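Local coordinates for protein copper-containing nitrite reductase (Hyphomicrobium denitrificans 1NES1, PDB 6TFO) that probably reduces nitrite to nitric oxide, taking electrons from a cytochrome c and using bound copper ions, at residues C[62-67]-C[108-113]; C[237-240]-C[246-249]; C[297-302]-C[416-421]. All blocks are in the same frame, centred on the assembly; numbering follows the deposited sequence.

Contact 1 (C[62-67]-C[108-113])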
ATOM      1  N   VAL C  62     -32.128 -17.200  11.626  1.00 47.71           N
ATOM      2  CA  VAL C  62     -32.494 -18.439  10.885  1.00 54.87           C
ATOM      3  C   VAL C  62     -33.886 -18.864  11.349  1.00 56.93           C
ATOM      4  O   VAL C  62     -34.259 -18.534  12.482  1.00 51.17           O
ATOM      5  CB  VAL C  62     -31.460 -19.567  11.056  1.00 56.37           C
ATOM      6  CG1 VAL C  62     -30.056 -19.106  10.707  1.00 56.96           C
ATOM      7  CG2 VAL C  62     -31.489 -20.204  12.435  1.00 57.49           C
ATOM      8  N   HIS C  63     -34.638 -19.536  10.477  1.00 58.69           N
ATOM      9  CA  HIS C  63     -36.013 -20.018  10.761  1.00 54.60           C
ATOM     10  C   HIS C  63     -35.942 -21.503  11.137  1.00 58.25           C
ATOM     11  O   HIS C  63     -35.087 -22.225  10.586  1.00 62.32           O
ATOM     12  CB  HIS C  63     -36.927 -19.669   9.588  1.00 54.96           C
ATOM     13  CG  HIS C  63     -37.221 -18.208   9.472  1.00 55.77           C
ATOM     14  ND1 HIS C  63     -38.397 -17.650   9.929  1.00 58.87           N
ATOM     15  CD2 HIS C  63     -36.496 -17.189   8.961  1.00 56.41           C
ATOM     16  CE1 HIS C  63     -38.385 -16.349   9.700  1.00 60.52           C
ATOM     17  NE2 HIS C  63     -37.234 -16.045   9.099  1.00 58.44           N
ATOM     18  N   GLU C  64     -36.768 -21.916  12.099  1.00 59.87           N
ATOM     19  CA  GLU C  64     -36.859 -23.307  12.617  1.00 55.71           C
ATOM     20  C   GLU C  64     -36.762 -24.302  11.456  1.00 56.31           C
ATOM     21  O   GLU C  64     -37.451 -24.113  10.454  1.00 54.01           O
ATOM     22  CB  GLU C  64     -38.173 -23.496  13.378  1.00 53.60           C
ATOM     23  CG  GLU C  64     -38.316 -24.865  14.022  1.00 51.88           C
ATOM     24  CD  GLU C  64     -39.297 -24.916  15.174  1.00 58.60           C
ATOM     25  OE1 GLU C  64     -40.324 -24.188  15.089  1.00 55.79           O
ATOM     26  OE2 GLU C  64     -39.009 -25.628  16.170  1.00 61.45           O
ATOM     27  N   GLY C  65     -35.915 -25.315  11.587  1.00 58.79           N
ATOM     28  CA  GLY C  65     -35.792 -26.404  10.606  1.00 56.60           C
ATOM     29  C   GLY C  65     -34.909 -26.047   9.416  1.00 57.04           C
ATOM     30  O   GLY C  65     -34.674 -26.951   8.600  1.00 52.80           O
ATOM     31  N   GLU C  66     -34.418 -24.809   9.289  1.00 52.98           N
ATOM     32  CA  GLU C  66     -33.477 -24.484   8.186  1.00 50.24           C
ATOM     33  C   GLU C  66     -32.135 -25.169   8.467  1.00 47.57           C
ATOM     34  O   GLU C  66     -31.812 -25.448   9.645  1.00 46.40           O
ATOM     35  CB  GLU C  66     -33.305 -22.979   8.014  1.00 54.30           C
ATOM     36  CG  GLU C  66     -34.497 -22.287   7.368  1.00 55.09           C
ATOM     37  CD  GLU C  66     -34.298 -20.793   7.121  1.00 52.39           C
ATOM     38  OE1 GLU C  66     -33.589 -20.165   7.896  1.00 56.62           O
ATOM     39  OE2 GLU C  66     -34.847 -20.258   6.156  1.00 59.03           O
ATOM     40  N   THR C  67     -31.416 -25.507   7.398  1.00 50.24           N
ATOM     41  CA  THR C  67     -30.008 -25.968   7.451  1.00 51.14           C
ATOM     42  C   THR C  67     -29.132 -24.725   7.417  1.00 49.04           C
ATOM     43  O   THR C  67     -29.369 -23.860   6.547  1.00 45.50           O
ATOM     44  CB  THR C  67     -29.664 -26.937   6.319  1.00 50.17           C
ATOM     45  OG1 THR C  67     -30.457 -28.109   6.511  1.00 49.46           O
ATOM     46  CG2 THR C  67     -28.213 -27.364   6.306  1.00 52.07           C
ATOM     47  N   SER C 108     -33.036 -26.830  14.481  1.00 51.23           N
ATOM     48  CA  SER C 108     -34.194 -27.637  14.932  1.00 54.50           C
ATOM     49  C   SER C 108     -34.871 -27.030  16.164  1.00 62.10           C
ATOM     50  O   SER C 108     -36.067 -27.307  16.355  1.00 64.26           O
ATOM     51  CB  SER C 108     -33.782 -29.052  15.180  1.00 53.37           C
ATOM     52  OG  SER C 108     -32.561 -29.113  15.886  1.00 55.90           O
ATOM     53  N   LYS C 109     -34.149 -26.245  16.971  1.00 74.66           N
ATOM     54  CA  LYS C 109     -34.670 -25.644  18.235  1.00 74.50           C
ATOM     55  C   LYS C 109     -34.767 -24.118  18.092  1.00 70.75           C
ATOM     56  O   LYS C 109     -33.727 -23.485  17.798  1.00 65.97           O
ATOM     57  CB  LYS C 109     -33.794 -26.044  19.428  1.00 80.10           C
ATOM     58  CG  LYS C 109     -34.463 -27.018  20.391  1.00 89.10           C
ATOM     59  CD  LYS C 109     -35.528 -26.367  21.278  1.00 93.01           C
ATOM     60  CE  LYS C 109     -34.955 -25.583  22.438  1.00 91.51           C
ATOM     61  NZ  LYS C 109     -34.247 -26.476  23.385  1.00 91.86           N
ATOM     62  N   VAL C 110     -35.969 -23.562  18.300  1.00 62.34           N
ATOM     63  CA  VAL C 110     -36.246 -22.096  18.365  1.00 61.58           C
ATOM     64  C   VAL C 110     -35.539 -21.528  19.597  1.00 58.93           C
ATOM     65  O   VAL C 110     -35.391 -22.276  20.593  1.00 61.62           O
ATOM     66  CB  VAL C 110     -37.761 -21.787  18.409  1.00 61.81           C
ATOM     67  CG1 VAL C 110     -38.072 -20.423  19.008  1.00 62.92           C
ATOM     68  CG2 VAL C 110     -38.403 -21.869  17.041  1.00 64.18           C
ATOM     69  N   GLY C 111     -35.121 -20.265  19.526  1.00 59.69           N
ATOM     70  CA  GLY C 111     -34.520 -19.536  20.660  1.00 61.40           C
ATOM     71  C   GLY C 111     -33.255 -18.802  20.266  1.00 56.55           C
ATOM     72  O   GLY C 111     -33.032 -18.566  19.045  1.00 57.32           O
ATOM     73  N   GLN C 112     -32.460 -18.417  21.265  1.00 54.89           N
ATOM     74  CA  GLN C 112     -31.193 -17.670  21.058  1.00 55.65           C
ATOM     75  C   GLN C 112     -30.042 -18.502  21.612  1.00 51.49           C
ATOM     76  O   GLN C 112     -30.175 -19.017  22.708  1.00 50.72           O
ATOM     77  CB  GLN C 112     -31.253 -16.291  21.708  1.00 59.01           C
ATOM     78  CG  GLN C 112     -32.501 -15.509  21.335  1.00 63.81           C
ATOM     79  CD  GLN C 112     -32.225 -14.037  21.173  1.00 66.00           C
ATOM     80  OE1 GLN C 112     -33.022 -13.317  20.593  1.00 74.84           O
ATOM     81  NE2 GLN C 112     -31.078 -13.588  21.653  1.00 60.82           N
ATOM     82  N   PHE C 113     -28.965 -18.622  20.846  1.00 51.70           N
ATOM     83  CA  PHE C 113     -27.828 -19.533  21.119  1.00 58.05           C
ATOM     84  C   PHE C 113     -26.542 -18.779  20.813  1.00 57.80           C
ATOM     85  O   PHE C 113     -26.478 -18.168  19.745  1.00 54.12           O
ATOM     86  CB  PHE C 113     -27.943 -20.814  20.279  1.00 58.87           C
ATOM     87  CG  PHE C 113     -29.284 -21.497  20.388  1.00 57.29           C
ATOM     88  CD1 PHE C 113     -29.552 -22.394  21.415  1.00 58.07           C
ATOM     89  CD2 PHE C 113     -30.292 -21.215  19.484  1.00 53.89           C
ATOM     90  CE1 PHE C 113     -30.794 -23.008  21.515  1.00 55.50           C
ATOM     91  CE2 PHE C 113     -31.532 -21.836  19.583  1.00 54.28           C
ATOM     92  CZ  PHE C 113     -31.792 -22.715  20.605  1.00 52.72           C
TER

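Contact 2 (C[237-240]-C[246-249])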
ATOM      1  N   ALA C 237     -25.075 -11.725 -39.545  1.00 51.85           N
ATOM      2  CA  ALA C 237     -24.700 -10.768 -40.608  1.00 55.70           C
ATOM      3  C   ALA C 237     -25.934 -10.107 -41.243  1.00 56.27           C
ATOM      4  O   ALA C 237     -25.739  -9.177 -42.029  1.00 67.80           O
ATOM      5  CB  ALA C 237     -23.856 -11.458 -41.653  1.00 57.22           C
ATOM      6  N   TYR C 238     -27.152 -10.574 -40.960  1.00 60.76           N
ATOM      7  CA  TYR C 238     -28.411 -10.047 -41.553  1.00 63.18           C
ATOM      8  C   TYR C 238     -29.285  -9.410 -40.463  1.00 60.14           C
ATOM      9  O   TYR C 238     -30.298  -8.793 -40.848  1.00 56.72           O
ATOM     10  CB  TYR C 238     -29.191 -11.158 -42.287  1.00 69.41           C
ATOM     11  CG  TYR C 238     -28.411 -11.919 -43.337  1.00 66.13           C
ATOM     12  CD1 TYR C 238     -27.541 -12.938 -42.980  1.00 59.93           C
ATOM     13  CD2 TYR C 238     -28.531 -11.620 -44.684  1.00 66.42           C
ATOM     14  CE1 TYR C 238     -26.800 -13.628 -43.923  1.00 62.74           C
ATOM     15  CE2 TYR C 238     -27.811 -12.313 -45.647  1.00 65.73           C
ATOM     16  CZ  TYR C 238     -26.947 -13.327 -45.265  1.00 65.43           C
ATOM     17  OH  TYR C 238     -26.208 -14.025 -46.178  1.00 61.98           O
ATOM     18  N   THR C 239     -28.951  -9.565 -39.170  1.00 59.55           N
ATOM     19  CA  THR C 239     -29.861  -9.217 -38.035  1.00 58.51           C
ATOM     20  C   THR C 239     -29.253  -8.166 -37.093  1.00 51.59           C
ATOM     21  O   THR C 239     -29.814  -7.984 -35.987  1.00 51.10           O
ATOM     22  CB  THR C 239     -30.308 -10.468 -37.256  1.00 59.92           C
ATOM     23  OG1 THR C 239     -29.176 -11.237 -36.841  1.00 50.57           O
ATOM     24  CG2 THR C 239     -31.235 -11.332 -38.082  1.00 67.13           C
ATOM     25  N   GLN C 240     -28.180  -7.479 -37.492  1.00 53.62           N
ATOM     26  CA  GLN C 240     -27.623  -6.335 -36.712  1.00 47.31           C
ATOM     27  C   GLN C 240     -28.686  -5.238 -36.766  1.00 45.44           C
ATOM     28  O   GLN C 240     -28.808  -4.591 -37.817  1.00 50.56           O
ATOM     29  CB  GLN C 240     -26.272  -5.871 -37.256  1.00 42.46           C
ATOM     30  CG  GLN C 240     -25.168  -6.916 -37.150  1.00 46.93           C
ATOM     31  CD  GLN C 240     -24.748  -7.259 -35.741  1.00 49.24           C
ATOM     32  OE1 GLN C 240     -24.503  -6.382 -34.917  1.00 54.64           O
ATOM     33  NE2 GLN C 240     -24.627  -8.549 -35.462  1.00 50.54           N
ATOM     34  N   GLU C 246     -36.065  -2.965 -37.126  1.00 55.15           N
ATOM     35  CA  GLU C 246     -36.416  -4.393 -37.341  1.00 55.74           C
ATOM     36  C   GLU C 246     -35.585  -4.924 -38.507  1.00 55.64           C
ATOM     37  O   GLU C 246     -35.420  -4.192 -39.509  1.00 55.90           O
ATOM     38  CB  GLU C 246     -37.906  -4.576 -37.619  1.00 61.41           C
ATOM     39  CG  GLU C 246     -38.286  -6.034 -37.755  1.00 64.84           C
ATOM     40  CD  GLU C 246     -39.688  -6.310 -38.238  1.00 68.77           C
ATOM     41  OE1 GLU C 246     -39.859  -7.277 -38.984  1.00 68.91           O
ATOM     42  OE2 GLU C 246     -40.595  -5.571 -37.832  1.00 77.89           O
ATOM     43  N   THR C 247     -35.021  -6.117 -38.339  1.00 52.29           N
ATOM     44  CA  THR C 247     -34.406  -6.897 -39.438  1.00 54.92           C
ATOM     45  C   THR C 247     -35.273  -8.133 -39.637  1.00 57.77           C
ATOM     46  O   THR C 247     -35.922  -8.577 -38.669  1.00 63.43           O
ATOM     47  CB  THR C 247     -32.937  -7.258 -39.178  1.00 51.52           C
ATOM     48  OG1 THR C 247     -32.849  -7.928 -37.911  1.00 51.60           O
ATOM     49  CG2 THR C 247     -32.052  -6.033 -39.232  1.00 46.47           C
ATOM     50  N   VAL C 248     -35.305  -8.624 -40.864  1.00 57.87           N
ATOM     51  CA  VAL C 248     -35.996  -9.880 -41.251  1.00 58.01           C
ATOM     52  C   VAL C 248     -34.964 -10.710 -42.002  1.00 62.60           C
ATOM     53  O   VAL C 248     -34.350 -10.150 -42.929  1.00 66.59           O
ATOM     54  CB  VAL C 248     -37.238  -9.595 -42.111  1.00 62.69           C
ATOM     55  CG1 VAL C 248     -37.999 -10.877 -42.396  1.00 68.62           C
ATOM     56  CG2 VAL C 248     -38.150  -8.562 -41.471  1.00 59.56           C
ATOM     57  N   VAL C 249     -34.737 -11.958 -41.588  1.00 55.47           N
ATOM     58  CA  VAL C 249     -33.884 -12.921 -42.345  1.00 54.55           C
ATOM     59  C   VAL C 249     -34.719 -14.190 -42.580  1.00 52.76           C
ATOM     60  O   VAL C 249     -35.526 -14.535 -41.701  1.00 59.48           O
ATOM     61  CB  VAL C 249     -32.559 -13.187 -41.599  1.00 52.67           C
ATOM     62  CG1 VAL C 249     -32.783 -13.873 -40.255  1.00 51.51           C
ATOM     63  CG2 VAL C 249     -31.581 -13.973 -42.456  1.00 51.37           C
TER

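Contact 3 (C[297-302]-C[416-421]). With CU (copper (II) ion), chain E.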
ATOM      1  N   VAL C 297     -33.913 -25.639 -19.797  1.00 44.27           N
ATOM      2  CA  VAL C 297     -32.912 -25.138 -18.816  1.00 42.60           C
ATOM      3  C   VAL C 297     -31.644 -24.686 -19.560  1.00 46.22           C
ATOM      4  O   VAL C 297     -31.131 -25.445 -20.407  1.00 41.94           O
ATOM      5  CB  VAL C 297     -32.607 -26.183 -17.731  1.00 42.14           C
ATOM      6  CG1 VAL C 297     -31.519 -25.691 -16.789  1.00 41.18           C
ATOM      7  CG2 VAL C 297     -33.858 -26.565 -16.950  1.00 41.52           C
ATOM      8  N   MET C 298     -31.155 -23.482 -19.238  1.00 45.00           N
ATOM      9  CA  MET C 298     -29.882 -22.949 -19.770  1.00 41.82           C
ATOM     10  C   MET C 298     -29.043 -22.365 -18.627  1.00 45.11           C
ATOM     11  O   MET C 298     -29.612 -21.733 -17.711  1.00 41.39           O
ATOM     12  CB  MET C 298     -30.127 -21.898 -20.854  1.00 41.71           C
ATOM     13  CG  MET C 298     -30.681 -22.487 -22.126  1.00 40.22           C
ATOM     14  SD  MET C 298     -30.399 -21.452 -23.587  1.00 40.66           S
ATOM     15  CE  MET C 298     -28.785 -22.013 -24.126  1.00 40.38           C
ATOM     16  N   GLN C 299     -27.730 -22.621 -18.664  1.00 43.33           N
ATOM     17  CA  GLN C 299     -26.758 -22.172 -17.636  1.00 42.02           C
ATOM     18  C   GLN C 299     -25.961 -21.016 -18.225  1.00 40.42           C
ATOM     19  O   GLN C 299     -25.548 -21.091 -19.396  1.00 42.25           O
ATOM     20  CB  GLN C 299     -25.843 -23.322 -17.201  1.00 42.88           C
ATOM     21  CG  GLN C 299     -24.681 -22.906 -16.324  1.00 39.14           C
ATOM     22  CD  GLN C 299     -23.893 -24.109 -15.886  1.00 40.93           C
ATOM     23  OE1 GLN C 299     -24.458 -25.170 -15.605  1.00 40.48           O
ATOM     24  NE2 GLN C 299     -22.578 -23.944 -15.838  1.00 38.30           N
ATOM     25  N   GLY C 300     -25.724 -19.996 -17.412  1.00 43.83           N
ATOM     26  CA  GLY C 300     -24.816 -18.903 -17.787  1.00 44.58           C
ATOM     27  C   GLY C 300     -24.186 -18.269 -16.575  1.00 42.82           C
ATOM     28  O   GLY C 300     -24.545 -18.646 -15.428  1.00 34.49           O
ATOM     29  N   GLU C 301     -23.278 -17.336 -16.838  1.00 44.50           N
ATOM     30  CA  GLU C 301     -22.490 -16.627 -15.803  1.00 45.67           C
ATOM     31  C   GLU C 301     -22.776 -15.119 -15.888  1.00 44.66           C
ATOM     32  O   GLU C 301     -23.042 -14.594 -16.982  1.00 44.79           O
ATOM     33  CB  GLU C 301     -20.988 -16.911 -15.963  1.00 49.19           C
ATOM     34  CG  GLU C 301     -20.611 -18.345 -16.333  1.00 46.95           C
ATOM     35  CD  GLU C 301     -20.112 -18.548 -17.752  1.00 46.63           C
ATOM     36  OE1 GLU C 301     -19.500 -17.605 -18.318  1.00 51.70           O
ATOM     37  OE2 GLU C 301     -20.299 -19.658 -18.291  1.00 46.33           O
ATOM     38  N   ILE C 302     -22.700 -14.439 -14.750  1.00 42.71           N
ATOM     39  CA  ILE C 302     -22.759 -12.959 -14.657  1.00 46.62           C
ATOM     40  C   ILE C 302     -21.519 -12.501 -13.873  1.00 43.36           C
ATOM     41  O   ILE C 302     -21.149 -13.152 -12.871  1.00 38.74           O
ATOM     42  CB  ILE C 302     -24.122 -12.509 -14.072  1.00 47.96           C
ATOM     43  CG1 ILE C 302     -25.242 -12.723 -15.093  1.00 45.64           C
ATOM     44  CG2 ILE C 302     -24.070 -11.068 -13.586  1.00 51.08           C
ATOM     45  CD1 ILE C 302     -26.618 -12.358 -14.601  1.00 44.05           C
ATOM     46  N   LEU C 416     -30.871 -30.301  -9.889  1.00 42.96           N
ATOM     47  CA  LEU C 416     -30.029 -29.945 -11.059  1.00 41.21           C
ATOM     48  C   LEU C 416     -28.802 -29.162 -10.577  1.00 41.91           C
ATOM     49  O   LEU C 416     -28.989 -28.162  -9.865  1.00 41.18           O
ATOM     50  CB  LEU C 416     -30.847 -29.074 -12.019  1.00 44.96           C
ATOM     51  CG  LEU C 416     -31.922 -29.763 -12.861  1.00 43.56           C
ATOM     52  CD1 LEU C 416     -33.083 -30.249 -11.994  1.00 45.10           C
ATOM     53  CD2 LEU C 416     -32.430 -28.803 -13.929  1.00 43.14           C
ATOM     54  N   VAL C 417     -27.598 -29.579 -10.975  1.00 40.79           N
ATOM     55  CA  VAL C 417     -26.312 -28.917 -10.604  1.00 40.49           C
ATOM     56  C   VAL C 417     -25.359 -28.934 -11.797  1.00 37.63           C
ATOM     57  O   VAL C 417     -25.484 -29.829 -12.670  1.00 36.48           O
ATOM     58  CB  VAL C 417     -25.636 -29.586  -9.389  1.00 41.11           C
ATOM     59  CG1 VAL C 417     -26.560 -29.617  -8.177  1.00 42.68           C
ATOM     60  CG2 VAL C 417     -25.111 -30.982  -9.710  1.00 40.32           C
ATOM     61  N   ASP C 418     -24.423 -27.985 -11.808  1.00 36.60           N
ATOM     62  CA  ASP C 418     -23.105 -28.127 -12.480  1.00 34.14           C
ATOM     63  C   ASP C 418     -22.211 -28.793 -11.434  1.00 33.87           C
ATOM     64  O   ASP C 418     -22.162 -28.279 -10.333  1.00 38.79           O
ATOM     65  CB  ASP C 418     -22.633 -26.765 -12.964  1.00 33.82           C
ATOM     66  CG  ASP C 418     -21.326 -26.760 -13.715  1.00 37.72           C
ATOM     67  OD1 ASP C 418     -20.556 -27.754 -13.571  1.00 38.73           O
ATOM     68  OD2 ASP C 418     -21.089 -25.752 -14.443  1.00 37.87           O
ATOM     69  N   HIS C 419     -21.639 -29.958 -11.709  1.00 36.89           N
ATOM     70  CA  HIS C 419     -20.965 -30.786 -10.671  1.00 41.74           C
ATOM     71  C   HIS C 419     -19.570 -30.216 -10.378  1.00 40.03           C
ATOM     72  O   HIS C 419     -18.815 -30.873  -9.625  1.00 41.96           O
ATOM     73  CB  HIS C 419     -20.929 -32.277 -11.070  1.00 41.61           C
ATOM     74  CG  HIS C 419     -21.074 -33.196  -9.905  1.00 44.94           C
ATOM     75  ND1 HIS C 419     -20.069 -33.378  -8.984  1.00 45.06           N
ATOM     76  CD2 HIS C 419     -22.110 -33.958  -9.492  1.00 47.81           C
ATOM     77  CE1 HIS C 419     -20.483 -34.221  -8.059  1.00 50.03           C
ATOM     78  NE2 HIS C 419     -21.732 -34.592  -8.340  1.00 46.76           N
ATOM     79  N   ALA C 420     -19.209 -29.082 -10.987  1.00 39.86           N
ATOM     80  CA  ALA C 420     -18.156 -28.186 -10.451  1.00 43.55           C
ATOM     81  C   ALA C 420     -18.804 -27.425  -9.288  1.00 39.95           C
ATOM     82  O   ALA C 420     -19.318 -26.319  -9.504  1.00 39.27           O
ATOM     83  CB  ALA C 420     -17.603 -27.267 -11.521  1.00 46.30           C
ATOM     84  N   LEU C 421     -18.834 -28.045  -8.112  1.00 39.06           N
ATOM     85  CA  LEU C 421     -19.897 -27.802  -7.104  1.00 39.55           C
ATOM     86  C   LEU C 421     -19.633 -26.531  -6.289  1.00 39.62           C
ATOM     87  O   LEU C 421     -20.574 -26.117  -5.557  1.00 41.31           O
ATOM     88  CB  LEU C 421     -20.033 -29.026  -6.198  1.00 38.93           C
ATOM     89  CG  LEU C 421     -20.830 -30.185  -6.797  1.00 39.65           C
ATOM     90  CD1 LEU C 421     -20.799 -31.367  -5.843  1.00 39.90           C
ATOM     91  CD2 LEU C 421     -22.266 -29.770  -7.098  1.00 39.29           C
TER
HETATM   92 CU    CU E 502     -23.059 -35.648  -7.073  0.65 49.68          CU

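Contact 1 (C[62-67]-C[108-113])
The backbones come nearest at Gly-65 and Ser-108, whose CA atoms lie 4.8 Å apart where a type II turn from His-63 to Glu-66 passes the link leading into strand 111-116. Gly-65, at the third position of this turn, has the positive phi (82°) usual for glycine there, and backbone hydrogen bonds of Gly-65 and Glu-66 with Ala-107 tie the turn to the residue just before Ser-108.

Glu-64 supplies most of the side-chain contact. With CG anti to the backbone N (chi1 -176°) and the chain extended beyond it, the carboxylate reaches over the 108-110 backbone. The Glu-64 side chain crosses that of Val-110 at about a right angle, and CG2 of Val-110 lies 3.6 Å from Glu-64 OE1. Glu-64 OE2 stands 3.4 Å from Ser-108 O, a meeting of two acceptors that gives no bond.

Within the turn segment, Glu-66 OE1 accepts the backbone N-H of His-63 at 2.9 Å, almost straight but from above the carboxylate plane, and also forms a salt bridge with Arg-138. The arrangement is a solvent-facing type II turn linking the two sheets of a cupredoxin sandwich, in the plastocyanin/azurin-like domain, away from its copper.

Contact 2 (C[237-240]-C[246-249])
Thr-247 and Val-249, two residues apart on strand 246-252, turn their side chains to the same loop, 237-240, and meet it in different ways. Thr-247 lies against backbone. Its OG1 comes within 3.3 Å of Thr-239 CA, its CB rests 3.5 Å from Tyr-238 O, and its methyl CG2 sits near the carbonyl oxygens of Tyr-238 and Gln-240. The Thr-239 and Thr-247 side chains cross at about a right angle, with CB of Thr-239 facing OG1 of Thr-247.

Val-249 divides its two methyls between neighbouring loop residues. With CG2 anti to the backbone N and CG1 between the N and the carbonyl carbon (chi1 64°), the branches diverge: CG1 meets the methyl CG2 of Thr-239 at 3.7 Å, while CG2 packs 3.7 Å from Tyr-238 CB and touches the base of the ring obliquely. Tyr-238 starts toward the strand, but its ring leads off, and its OH is hydrogen-bonded to Lys-438 O of the third subunit. His-444 of that subunit packs on Val-249.

The threonine hydroxyls have hydrogen-bond partners outside the two segments. OG1 of Thr-247 is hydrogen-bonded to that of Thr-241, and OG1 of Thr-239 bonds to Ala-235 O and Val-224 N. Gln-240 turns the other way, to Thr-265 and Ala-264, its side chain about 6 Å from that of the copper ligand Cys-263.

Between loop and strand, then, the chemistry implies a van der Waals contact, apolar at Val-249 and against backbone at Thr-247, while the polar ends bond elsewhere. The surrounding hydrogen bonds probably help to hold the 237-240 loop in place on the outer strand of its sheet and, through Tyr-238, against a neighbouring subunit.

Contact 3 (C[297-302]-C[416-421])
Both Gln-299 and Asp-418 place CG anti to the backbone N (chi1 -178° in the aspartate), which carries their polar groups across from facing strands, and the extended glutamine chain delivers its amide to the carboxylate. NE2 of Gln-299 donates to OD2 of Asp-418 at 2.7 Å. The bond is somewhat bent, 157° at the hydrogen; it leaves close to the amide plane and meets OD2 on the anti side, with the amide and carboxylate planes 33° apart.

The carboxylate has further partners. OD2 also forms a salt bridge with Arg-423, while OD1 accepts the backbone N of Ala-420 at 3.2 Å, from above the carboxylate plane, closing an Asx turn around His-419. Ser-366 N is a second donor to OD1, and Gln-299 OE1 is held by Ser-365. An alanine in place of Asp-418 would probably leave the Gln-299 amide and Arg-423 without their shared acceptor and let the turn carrying His-419 relax.

Two residues earlier on each strand, Val-297 and Leu-416 meet tip to tip, CG2 of the valine 4.0 Å from CD2 of the leucine, an apolar contact within the buried core. Just past Asp-418, NE2 of His-419 binds copper at 2.1 Å, and Leu-421 CG lies on one face of the imidazole, offset toward its rim. His-227 and His-262 of the second subunit complete the three-histidine site. Two sheets of a cupredoxin sandwich thus face each other here, beside the type 2 copper centre that nitrite reductases of this family build between subunits.

The three contacts follow one another along the chain without overlap and do not touch. Contact 1 belongs to the plastocyanin/azurin-like region, contact 2 to the multicopper oxidase region that follows, and contact 3 joins the two later sheets, one holding strand 293-302 and the other strand 412-418. Contacts 1 and 2 are farthest apart, with centres about 56 Å from each other on opposite sides of the chain's centre. Contact 3 is close to that centre, its own centre about 30 Å from that of contact 1 and about 31 Å from that of contact 2. Each sits in a different sandwich of a three-domain protein; contact 2 meets the third subunit, and contact 3 adjoins the copper site shared with the second.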